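Local atomic coordinates of RNA methyltransferase, TrmH family (Porphyromonas gingivalis, PDB entry 2I6D), a protein that probably binds RNA and methylates it, as expected of a knotted SPOUT-type methyltransferase of the TrmH family. Residues A124-L134 / A153-L162; Q26-V36 / Q85-P94. All coordinates share one frame; numbering follows the deposited sequence.

Interaction 1: A124-L134 / A153-L162; sequences ADWFGIRHVWL and ALARVQPTPL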
loop_
_atom_site.group_PDB
_atom_site.type_symbol
_atom_site.label_atom_id
_atom_site.label_comp_id
_atom_site.label_asym_id
_atom_site.label_seq_id
_atom_site.Cartn_x
_atom_site.Cartn_y
_atom_site.Cartn_z
ATOM N N ALA A 124 -2.747 8.464 -0.193
ATOM C CA ALA A 124 -4.026 7.891 -0.623
ATOM C C ALA A 124 -5.023 7.881 0.554
ATOM O O ALA A 124 -6.171 8.288 0.415
ATOM C CB ALA A 124 -3.801 6.459 -1.166
ATOM N N ASP A 125 -4.571 7.463 1.728
ATOM C CA ASP A 125 -5.432 7.458 2.893
ATOM C C ASP A 125 -5.862 8.871 3.271
ATOM O O ASP A 125 -7.054 9.094 3.536
ATOM C CB ASP A 125 -4.765 6.743 4.083
ATOM C CG ASP A 125 -5.718 6.503 5.232
ATOM O OD1 ASP A 125 -6.938 6.318 5.025
ATOM O OD2 ASP A 125 -5.245 6.493 6.369
ATOM N N TRP A 126 -4.910 9.803 3.321
ATOM C CA TRP A 126 -5.198 11.200 3.682
ATOM C C TRP A 126 -6.340 11.779 2.817
ATOM O O TRP A 126 -7.238 12.457 3.325
ATOM C CB TRP A 126 -3.932 12.074 3.516
ATOM C CG TRP A 126 -4.087 13.456 4.112
ATOM C CD1 TRP A 126 -4.583 14.589 3.509
ATOM C CD2 TRP A 126 -3.764 13.821 5.448
ATOM N NE1 TRP A 126 -4.577 15.640 4.399
ATOM C CE2 TRP A 126 -4.079 15.194 5.598
ATOM C CE3 TRP A 126 -3.226 13.118 6.538
ATOM C CZ2 TRP A 126 -3.865 15.878 6.794
ATOM C CZ3 TRP A 126 -3.031 13.793 7.731
ATOM C CH2 TRP A 126 -3.348 15.165 7.845
ATOM N N PHE A 127 -6.265 11.542 1.503
ATOM C CA PHE A 127 -7.226 12.141 0.554
ATOM C C PHE A 127 -8.453 11.265 0.262
ATOM O O PHE A 127 -9.376 11.667 -0.478
ATOM C CB PHE A 127 -6.502 12.519 -0.722
ATOM C CG PHE A 127 -5.589 13.714 -0.533
ATOM C CD1 PHE A 127 -6.130 14.988 -0.316
ATOM C CD2 PHE A 127 -4.207 13.542 -0.488
ATOM C CE1 PHE A 127 -5.305 16.104 -0.097
ATOM C CE2 PHE A 127 -3.367 14.662 -0.310
ATOM C CZ PHE A 127 -3.922 15.925 -0.098
ATOM N N GLY A 128 -8.466 10.073 0.831
ATOM C CA GLY A 128 -9.654 9.196 0.781
ATOM C C GLY A 128 -9.708 8.336 -0.482
ATOM O O GLY A 128 -10.795 7.902 -0.901
ATOM N N ILE A 129 -8.545 8.093 -1.101
ATOM C CA ILE A 129 -8.439 7.115 -2.181
ATOM C C ILE A 129 -8.789 5.713 -1.652
ATOM O O ILE A 129 -8.276 5.290 -0.617
ATOM C CB ILE A 129 -6.978 7.072 -2.769
ATOM C CG1 ILE A 129 -6.602 8.416 -3.427
ATOM C CG2 ILE A 129 -6.759 5.824 -3.686
ATOM C CD1 ILE A 129 -6.706 8.506 -4.891
ATOM N N ARG A 130 -9.691 5.004 -2.311
ATOM C CA ARG A 130 -10.109 3.702 -1.788
ATOM C C ARG A 130 -9.348 2.515 -2.314
ATOM O O ARG A 130 -9.383 1.427 -1.698
ATOM C CB ARG A 130 -11.607 3.505 -2.035
ATOM C CG ARG A 130 -12.433 4.477 -1.158
ATOM C CD ARG A 130 -13.755 4.755 -1.780
ATOM N NE ARG A 130 -14.608 3.572 -1.790
ATOM C CZ ARG A 130 -15.929 3.627 -1.758
ATOM N NH1 ARG A 130 -16.519 4.812 -1.693
ATOM N NH2 ARG A 130 -16.653 2.513 -1.770
ATOM N N HIS A 131 -8.677 2.693 -3.455
ATOM C CA HIS A 131 -8.003 1.566 -4.115
ATOM C C HIS A 131 -6.705 1.983 -4.685
ATOM O O HIS A 131 -6.616 3.029 -5.336
ATOM C CB HIS A 131 -8.864 0.957 -5.260
ATOM C CG HIS A 131 -10.103 0.296 -4.768
ATOM N ND1 HIS A 131 -10.119 -1.006 -4.328
ATOM C CD2 HIS A 131 -11.353 0.778 -4.574
ATOM C CE1 HIS A 131 -11.337 -1.310 -3.910
ATOM N NE2 HIS A 131 -12.105 -0.245 -4.049
ATOM N N VAL A 132 -5.691 1.156 -4.442
ATOM C CA VAL A 132 -4.344 1.400 -4.993
ATOM C C VAL A 132 -3.926 0.077 -5.622
ATOM O O VAL A 132 -3.848 -0.971 -4.952
ATOM C CB VAL A 132 -3.295 1.862 -3.924
ATOM C CG1 VAL A 132 -1.880 1.896 -4.518
ATOM C CG2 VAL A 132 -3.658 3.247 -3.335
ATOM N N TRP A 133 -3.659 0.121 -6.920
ATOM C CA TRP A 133 -3.235 -1.064 -7.618
ATOM C C TRP A 133 -1.737 -1.028 -7.813
ATOM O O TRP A 133 -1.152 0.050 -7.973
ATOM C CB TRP A 133 -3.889 -1.147 -9.010
ATOM C CG TRP A 133 -5.393 -1.113 -9.068
ATOM C CD1 TRP A 133 -6.296 -1.325 -8.049
ATOM C CD2 TRP A 133 -6.138 -0.928 -10.245
ATOM N NE1 TRP A 133 -7.581 -1.226 -8.548
ATOM C CE2 TRP A 133 -7.504 -0.975 -9.899
ATOM C CE3 TRP A 133 -5.777 -0.685 -11.580
ATOM C CZ2 TRP A 133 -8.520 -0.790 -10.843
ATOM C CZ3 TRP A 133 -6.792 -0.506 -12.530
ATOM C CH2 TRP A 133 -8.155 -0.577 -12.146
ATOM N N LEU A 134 -1.115 -2.196 -7.813
ATOM C CA LEU A 134 0.339 -2.282 -7.903
ATOM C C LEU A 134 0.747 -3.088 -9.126
ATOM O O LEU A 134 0.451 -4.291 -9.252
ATOM C CB LEU A 134 0.915 -2.883 -6.604
ATOM C CG LEU A 134 0.510 -1.935 -5.482
ATOM C CD1 LEU A 134 -0.276 -2.611 -4.350
ATOM C CD2 LEU A 134 1.638 -1.043 -4.999
ATOM N N ALA A 153 -2.681 3.018 6.955
ATOM C CA ALA A 153 -3.386 3.232 5.677
ATOM C C ALA A 153 -4.094 1.962 5.150
ATOM O O ALA A 153 -5.136 2.046 4.457
ATOM C CB ALA A 153 -2.448 3.796 4.620
ATOM N N LEU A 154 -3.553 0.797 5.490
ATOM C CA LEU A 154 -4.135 -0.465 5.029
ATOM C C LEU A 154 -5.471 -0.806 5.690
ATOM O O LEU A 154 -6.169 -1.727 5.249
ATOM C CB LEU A 154 -3.138 -1.617 5.180
ATOM C CG LEU A 154 -1.811 -1.348 4.454
ATOM C CD1 LEU A 154 -0.719 -2.316 4.890
ATOM C CD2 LEU A 154 -1.998 -1.383 2.923
ATOM N N ALA A 155 -5.851 -0.054 6.711
ATOM C CA ALA A 155 -7.194 -0.172 7.262
ATOM C C ALA A 155 -8.262 0.308 6.283
ATOM O O ALA A 155 -9.399 -0.173 6.319
ATOM C CB ALA A 155 -7.301 0.577 8.601
ATOM N N ARG A 156 -7.922 1.270 5.423
ATOM C CA ARG A 156 -8.920 1.899 4.606
ATOM C C ARG A 156 -8.584 1.906 3.129
ATOM O O ARG A 156 -9.457 2.178 2.322
ATOM C CB ARG A 156 -9.156 3.325 5.055
ATOM C CG ARG A 156 -10.037 3.456 6.281
ATOM C CD ARG A 156 -9.908 4.873 6.834
ATOM N NE ARG A 156 -8.514 5.138 7.166
ATOM C CZ ARG A 156 -7.958 4.816 8.325
ATOM N NH1 ARG A 156 -8.689 4.229 9.273
ATOM N NH2 ARG A 156 -6.672 5.080 8.536
ATOM N N VAL A 157 -7.327 1.646 2.786
ATOM C CA VAL A 157 -6.889 1.655 1.378
ATOM C C VAL A 157 -6.655 0.193 0.987
ATOM O O VAL A 157 -5.784 -0.500 1.562
ATOM C CB VAL A 157 -5.612 2.516 1.157
ATOM C CG1 VAL A 157 -5.194 2.479 -0.320
ATOM C CG2 VAL A 157 -5.831 3.969 1.643
ATOM N N GLN A 158 -7.472 -0.295 0.054
ATOM C CA GLN A 158 -7.326 -1.668 -0.425
ATOM C C GLN A 158 -6.255 -1.768 -1.519
ATOM O O GLN A 158 -6.387 -1.136 -2.577
ATOM C CB GLN A 158 -8.638 -2.253 -0.969
ATOM C CG GLN A 158 -8.433 -3.729 -1.433
ATOM C CD GLN A 158 -9.586 -4.313 -2.249
ATOM O OE1 GLN A 158 -9.861 -3.886 -3.384
ATOM N NE2 GLN A 158 -10.230 -5.335 -1.695
ATOM N N PRO A 159 -5.190 -2.549 -1.272
ATOM C CA PRO A 159 -4.144 -2.619 -2.281
ATOM C C PRO A 159 -4.292 -3.854 -3.169
ATOM O O PRO A 159 -4.626 -4.925 -2.659
ATOM C CB PRO A 159 -2.881 -2.657 -1.444
ATOM C CG PRO A 159 -3.299 -3.459 -0.177
ATOM C CD PRO A 159 -4.828 -3.253 -0.025
ATOM N N THR A 160 -4.038 -3.722 -4.469
ATOM C CA THR A 160 -4.303 -4.823 -5.385
ATOM C C THR A 160 -3.107 -5.068 -6.279
ATOM O O THR A 160 -2.878 -4.321 -7.201
ATOM C CB THR A 160 -5.577 -4.576 -6.255
ATOM O OG1 THR A 160 -6.716 -4.400 -5.396
ATOM C CG2 THR A 160 -5.852 -5.788 -7.166
ATOM N N PRO A 161 -2.321 -6.119 -5.987
ATOM C CA PRO A 161 -1.273 -6.487 -6.954
ATOM C C PRO A 161 -1.920 -6.954 -8.261
ATOM O O PRO A 161 -2.812 -7.816 -8.237
ATOM C CB PRO A 161 -0.544 -7.646 -6.258
ATOM C CG PRO A 161 -0.956 -7.539 -4.796
ATOM C CD PRO A 161 -2.321 -6.983 -4.788
ATOM N N LEU A 162 -1.491 -6.416 -9.397
ATOM C CA LEU A 162 -2.117 -6.772 -10.661
ATOM C C LEU A 162 -1.405 -7.931 -11.327
ATOM O O LEU A 162 -0.187 -8.042 -11.222
ATOM C CB LEU A 162 -2.158 -5.587 -11.630
ATOM C CG LEU A 162 -2.893 -4.306 -11.229
ATOM C CD1 LEU A 162 -2.871 -3.319 -12.372
ATOM C CD2 LEU A 162 -4.329 -4.619 -10.876
HETATM O O HOH W 1 -9.508 5.228 1.786
#
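Arg156 meets the carboxylate of Asp125 side-on: NE reaches OD1 at 2.9 Å and NH2 reaches OD2 at 3.0 Å, both N-H groups aimed almost straight (174°). The carboxylate and guanidinium planes lie only 18° apart, and OD1 receives NE through its syn lone pair. With CG anti to the backbone N (chi1 -170°), the Asp125 carboxylate is set beside its own carbonyl carbon to meet the arginine, whose chain bends at chi3 to bring the guanidinium edge round. Between this salt bridge and the sheet sits Val157, a branched wedge. Its CG2 lies against Asp125 CB and the Ile129 carbonyl, while CG1 presses tightly on Val132 CG2 at 3.5 Å.

Strands 131-134 and 158-161 run parallel, their axes approaching to 4.5 Å, and five backbone hydrogen bonds alternate between them. His131 and Gln158 lie side by side on one face, the amide OE1 in the plane of the imidazole at its edge; His131 NE2 bonds Glu102. On the same face Trp133 stands beside Thr160, and Leu162 CD2 rests 3.7 Å above the indole plane, toward its rim. Leu134 CD1 packs against Pro159 CB on the other face. The N-H groups donated to 124-134 are those of Gln158, Thr160 and Leu162, so Pro159 and Pro161, whose nitrogens carry no hydrogen, cost the pairing nothing.

Arg156 also reaches Glu38 through NH1, so a single guanidinium joins two carboxylates. That shared charge probably steadies the arginine's orientation, while backbone pairing and apolar packing join the two strands of a beta-alpha-beta unit, 158-161 being outermost in the sheet.

Interaction 2: Q26-V36 / Q85-P94; sequences QAFAVEGPKLV and QPLMAVFDLP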
loop_
_atom_site.group_PDB
_atom_site.type_symbol
_atom_site.label_atom_id
_atom_site.label_comp_id
_atom_site.label_asym_id
_atom_site.label_seq_id
_atom_site.Cartn_x
_atom_site.Cartn_y
_atom_site.Cartn_z
ATOM N N GLN A 26 0.097 -17.544 3.096
ATOM C CA GLN A 26 -0.945 -16.543 2.860
ATOM C C GLN A 26 -1.128 -15.714 4.124
ATOM O O GLN A 26 -2.242 -15.575 4.639
ATOM C CB GLN A 26 -2.268 -17.188 2.389
ATOM C CG GLN A 26 -2.220 -17.669 0.913
ATOM C CD GLN A 26 -2.013 -16.509 -0.074
ATOM O OE1 GLN A 26 -2.858 -15.610 -0.189
ATOM N NE2 GLN A 26 -0.876 -16.521 -0.770
ATOM N N ALA A 27 -0.012 -15.184 4.628
ATOM C CA ALA A 27 -0.004 -14.444 5.885
ATOM C C ALA A 27 1.040 -13.315 5.880
ATOM O O ALA A 27 2.007 -13.345 5.113
ATOM C CB ALA A 27 0.260 -15.386 7.048
ATOM N N PHE A 28 0.844 -12.321 6.740
ATOM C CA PHE A 28 1.850 -11.272 6.907
ATOM C C PHE A 28 1.758 -10.753 8.323
ATOM O O PHE A 28 0.695 -10.869 8.972
ATOM C CB PHE A 28 1.660 -10.141 5.875
ATOM C CG PHE A 28 0.421 -9.297 6.103
ATOM C CD1 PHE A 28 0.507 -8.092 6.795
ATOM C CD2 PHE A 28 -0.822 -9.726 5.666
ATOM C CE1 PHE A 28 -0.626 -7.305 6.999
ATOM C CE2 PHE A 28 -1.989 -8.928 5.875
ATOM C CZ PHE A 28 -1.873 -7.726 6.545
ATOM N N ALA A 29 2.852 -10.184 8.821
ATOM C CA ALA A 29 2.886 -9.689 10.180
ATOM C C ALA A 29 2.825 -8.157 10.235
ATOM O O ALA A 29 3.266 -7.443 9.306
ATOM C CB ALA A 29 4.144 -10.196 10.903
ATOM N N VAL A 30 2.326 -7.677 11.358
ATOM C CA VAL A 30 2.209 -6.256 11.686
ATOM C C VAL A 30 2.661 -6.108 13.125
ATOM O O VAL A 30 2.263 -6.912 14.010
ATOM C CB VAL A 30 0.741 -5.770 11.536
ATOM C CG1 VAL A 30 0.575 -4.254 11.880
ATOM C CG2 VAL A 30 0.223 -6.054 10.098
ATOM N N GLU A 31 3.493 -5.106 13.366
ATOM C CA GLU A 31 4.059 -4.869 14.696
ATOM C C GLU A 31 3.624 -3.559 15.349
ATOM O O GLU A 31 3.508 -2.500 14.707
ATOM C CB GLU A 31 5.580 -4.970 14.670
ATOM C CG GLU A 31 6.100 -6.285 14.062
ATOM C CD GLU A 31 7.621 -6.379 14.197
ATOM O OE1 GLU A 31 8.155 -5.784 15.150
ATOM O OE2 GLU A 31 8.286 -7.012 13.346
ATOM N N GLY A 32 3.370 -3.656 16.646
ATOM C CA GLY A 32 3.140 -2.492 17.469
ATOM C C GLY A 32 1.670 -2.196 17.682
ATOM O O GLY A 32 0.864 -2.471 16.819
ATOM N N PRO A 33 1.317 -1.624 18.841
ATOM C CA PRO A 33 -0.094 -1.400 19.158
ATOM C C PRO A 33 -0.847 -0.497 18.180
ATOM O O PRO A 33 -2.041 -0.688 17.989
ATOM C CB PRO A 33 -0.063 -0.717 20.545
ATOM C CG PRO A 33 1.377 -0.324 20.790
ATOM C CD PRO A 33 2.230 -1.213 19.930
ATOM N N LYS A 34 -0.181 0.512 17.624
ATOM C CA LYS A 34 -0.892 1.496 16.791
ATOM C C LYS A 34 -1.397 0.812 15.514
ATOM O O LYS A 34 -2.588 0.882 15.167
ATOM C CB LYS A 34 0.007 2.691 16.446
ATOM C CG LYS A 34 0.316 3.599 17.602
ATOM C CD LYS A 34 1.034 4.889 17.145
ATOM C CE LYS A 34 2.039 5.351 18.210
ATOM N NZ LYS A 34 2.557 6.730 17.947
ATOM N N LEU A 35 -0.493 0.116 14.834
ATOM C CA LEU A 35 -0.831 -0.507 13.597
ATOM C C LEU A 35 -1.709 -1.735 13.814
ATOM O O LEU A 35 -2.660 -1.934 13.058
ATOM C CB LEU A 35 0.420 -0.853 12.778
ATOM C CG LEU A 35 1.234 0.327 12.232
ATOM C CD1 LEU A 35 2.558 -0.212 11.720
ATOM C CD2 LEU A 35 0.483 1.080 11.143
ATOM N N VAL A 36 -1.419 -2.533 14.842
ATOM C CA VAL A 36 -2.212 -3.737 15.082
ATOM C C VAL A 36 -3.646 -3.339 15.428
ATOM O O VAL A 36 -4.593 -3.868 14.838
ATOM C CB VAL A 36 -1.571 -4.656 16.178
ATOM C CG1 VAL A 36 -2.528 -5.774 16.564
ATOM C CG2 VAL A 36 -0.249 -5.266 15.662
ATOM N N GLN A 85 8.560 -3.196 19.253
ATOM C CA GLN A 85 7.451 -2.944 20.162
ATOM C C GLN A 85 6.838 -4.286 20.563
ATOM O O GLN A 85 6.774 -5.208 19.738
ATOM C CB GLN A 85 6.387 -2.088 19.467
ATOM C CG GLN A 85 6.844 -0.678 19.158
ATOM C CD GLN A 85 5.774 0.123 18.449
ATOM O OE1 GLN A 85 4.990 0.803 19.090
ATOM N NE2 GLN A 85 5.726 0.028 17.125
ATOM N N PRO A 86 6.358 -4.403 21.805
ATOM C CA PRO A 86 5.952 -5.707 22.346
ATOM C C PRO A 86 4.577 -6.251 21.932
ATOM O O PRO A 86 3.818 -6.716 22.779
ATOM C CB PRO A 86 6.025 -5.494 23.873
ATOM C CG PRO A 86 5.913 -4.047 24.066
ATOM C CD PRO A 86 6.216 -3.317 22.795
ATOM N N LEU A 87 4.268 -6.193 20.634
ATOM C CA LEU A 87 3.037 -6.735 20.105
ATOM C C LEU A 87 3.271 -7.038 18.618
ATOM O O LEU A 87 3.738 -6.182 17.875
ATOM C CB LEU A 87 1.888 -5.710 20.276
ATOM C CG LEU A 87 0.478 -6.166 19.925
ATOM C CD1 LEU A 87 0.005 -7.243 20.903
ATOM C CD2 LEU A 87 -0.471 -4.925 19.900
HETATM N N MSE A 88 2.972 -8.264 18.213
HETATM C CA MSE A 88 3.129 -8.655 16.829
HETATM C C MSE A 88 1.910 -9.489 16.479
HETATM O O MSE A 88 1.574 -10.440 17.200
HETATM C CB MSE A 88 4.432 -9.458 16.651
HETATM C CG MSE A 88 4.791 -9.760 15.192
HETATM SE SE MSE A 88 6.664 -10.440 15.095
HETATM C CE MSE A 88 6.795 -10.617 13.128
ATOM N N ALA A 89 1.225 -9.108 15.400
ATOM C CA ALA A 89 0.037 -9.826 14.916
ATOM C C ALA A 89 0.369 -10.521 13.612
ATOM O O ALA A 89 1.172 -10.028 12.832
ATOM C CB ALA A 89 -1.148 -8.821 14.708
ATOM N N VAL A 90 -0.270 -11.660 13.355
ATOM C CA VAL A 90 -0.183 -12.272 12.055
ATOM C C VAL A 90 -1.599 -12.233 11.479
ATOM O O VAL A 90 -2.545 -12.705 12.128
ATOM C CB VAL A 90 0.338 -13.721 12.111
ATOM C CG1 VAL A 90 0.290 -14.331 10.694
ATOM C CG2 VAL A 90 1.796 -13.765 12.649
ATOM N N PHE A 91 -1.732 -11.656 10.288
ATOM C CA PHE A 91 -3.013 -11.571 9.589
ATOM C C PHE A 91 -2.958 -12.377 8.325
ATOM O O PHE A 91 -1.879 -12.542 7.735
ATOM C CB PHE A 91 -3.308 -10.128 9.176
ATOM C CG PHE A 91 -3.540 -9.196 10.330
ATOM C CD1 PHE A 91 -4.710 -9.271 11.095
ATOM C CD2 PHE A 91 -2.613 -8.204 10.621
ATOM C CE1 PHE A 91 -4.927 -8.387 12.170
ATOM C CE2 PHE A 91 -2.837 -7.295 11.675
ATOM C CZ PHE A 91 -3.996 -7.399 12.448
ATOM N N ASP A 92 -4.127 -12.851 7.880
ATOM C CA ASP A 92 -4.260 -13.432 6.568
ATOM C C ASP A 92 -4.016 -12.389 5.488
ATOM O O ASP A 92 -4.542 -11.264 5.544
ATOM C CB ASP A 92 -5.682 -13.966 6.371
ATOM C CG ASP A 92 -5.931 -15.281 7.085
ATOM O OD1 ASP A 92 -4.996 -15.849 7.699
ATOM O OD2 ASP A 92 -7.086 -15.741 7.003
ATOM N N LEU A 93 -3.238 -12.781 4.490
ATOM C CA LEU A 93 -3.106 -12.019 3.270
ATOM C C LEU A 93 -4.489 -12.021 2.601
ATOM O O LEU A 93 -5.096 -13.085 2.454
ATOM C CB LEU A 93 -2.066 -12.722 2.400
ATOM C CG LEU A 93 -1.112 -11.986 1.476
ATOM C CD1 LEU A 93 -0.399 -10.872 2.191
ATOM C CD2 LEU A 93 -0.101 -12.984 0.928
ATOM N N PRO A 94 -5.017 -10.837 2.236
ATOM C CA PRO A 94 -6.331 -10.742 1.616
ATOM C C PRO A 94 -6.397 -11.637 0.397
ATOM O O PRO A 94 -5.412 -11.756 -0.335
ATOM C CB PRO A 94 -6.424 -9.277 1.181
ATOM C CG PRO A 94 -5.499 -8.567 2.022
ATOM C CD PRO A 94 -4.401 -9.515 2.417
HETATM O O HOH W 2 -3.086 -17.424 6.887
HETATM O O HOH W 3 -3.587 -13.369 -1.591
HETATM O O HOH W 4 8.178 -3.408 16.375
HETATM O O HOH W 5 7.764 -7.077 17.859
HETATM O O HOH W 6 2.664 1.450 17.879
#
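The Phe28 ring receives Phe91 CB off-centre as a CH-pi contact, 4.2 Å from its centroid, and has the Asp92 carbonyl oxygen at its edge. Leu93 CD1 approaches the same ring obliquely, and the ring of Phe142 also meets it. Phe28 CG is set between the backbone N and carbonyl carbon (chi1 70°), which lets the ring span the partner strand from Phe91 CB to Leu93 CD1. The Phe91 ring takes Val30 CG2 at its edge, 3.6 Å from CD2; the two phenyl planes are inclined at 40°.

On the reverse face Glu31 runs alongside Met88, a selenomethionine, and Met88 CE presses on the small methyl CB of Ala29 at 3.5 Å, a tight carbon pair. Gly32, the N-cap of helix 33-39, has Gln85 NE2 3.6 Å from its CA; a side chain there would collide with that amide and, at the positive phi of 97°, with the preceding carbonyl. The Gly32 N-H bonds Leu87 O, ending the antiparallel ladder.

Strand 27-31 is outermost in a four-stranded mixed sheet, with 87-92 between it and 45-51. Helix 33-39 lays Val36 on Leu87 and Ala89, helix 52-56 also covers Leu87, and helix 7-15 meets Val90 on the other face.

The two contacts belong to different parts of the chain: interaction 2 pairs strands within the MRM3-like substrate-binding region, interaction 1 within the SpoU methylase region. Their centres are about 18 Å apart and their nearest atoms about 5 Å, without touching. Each includes the outermost strand of its sheet, but one pairing is antiparallel and the other parallel. Helix 33-39, which begins in 26-36, bridges them: it carries Glu38, the second partner of Arg156, and Met39, which touches Leu154. Gln148, from the helix between the strands of interaction 1, also bonds Glu31 N. These links tie the probable RNA-binding part to the probable catalytic part; no bound ligand locates an active site relative to either contact.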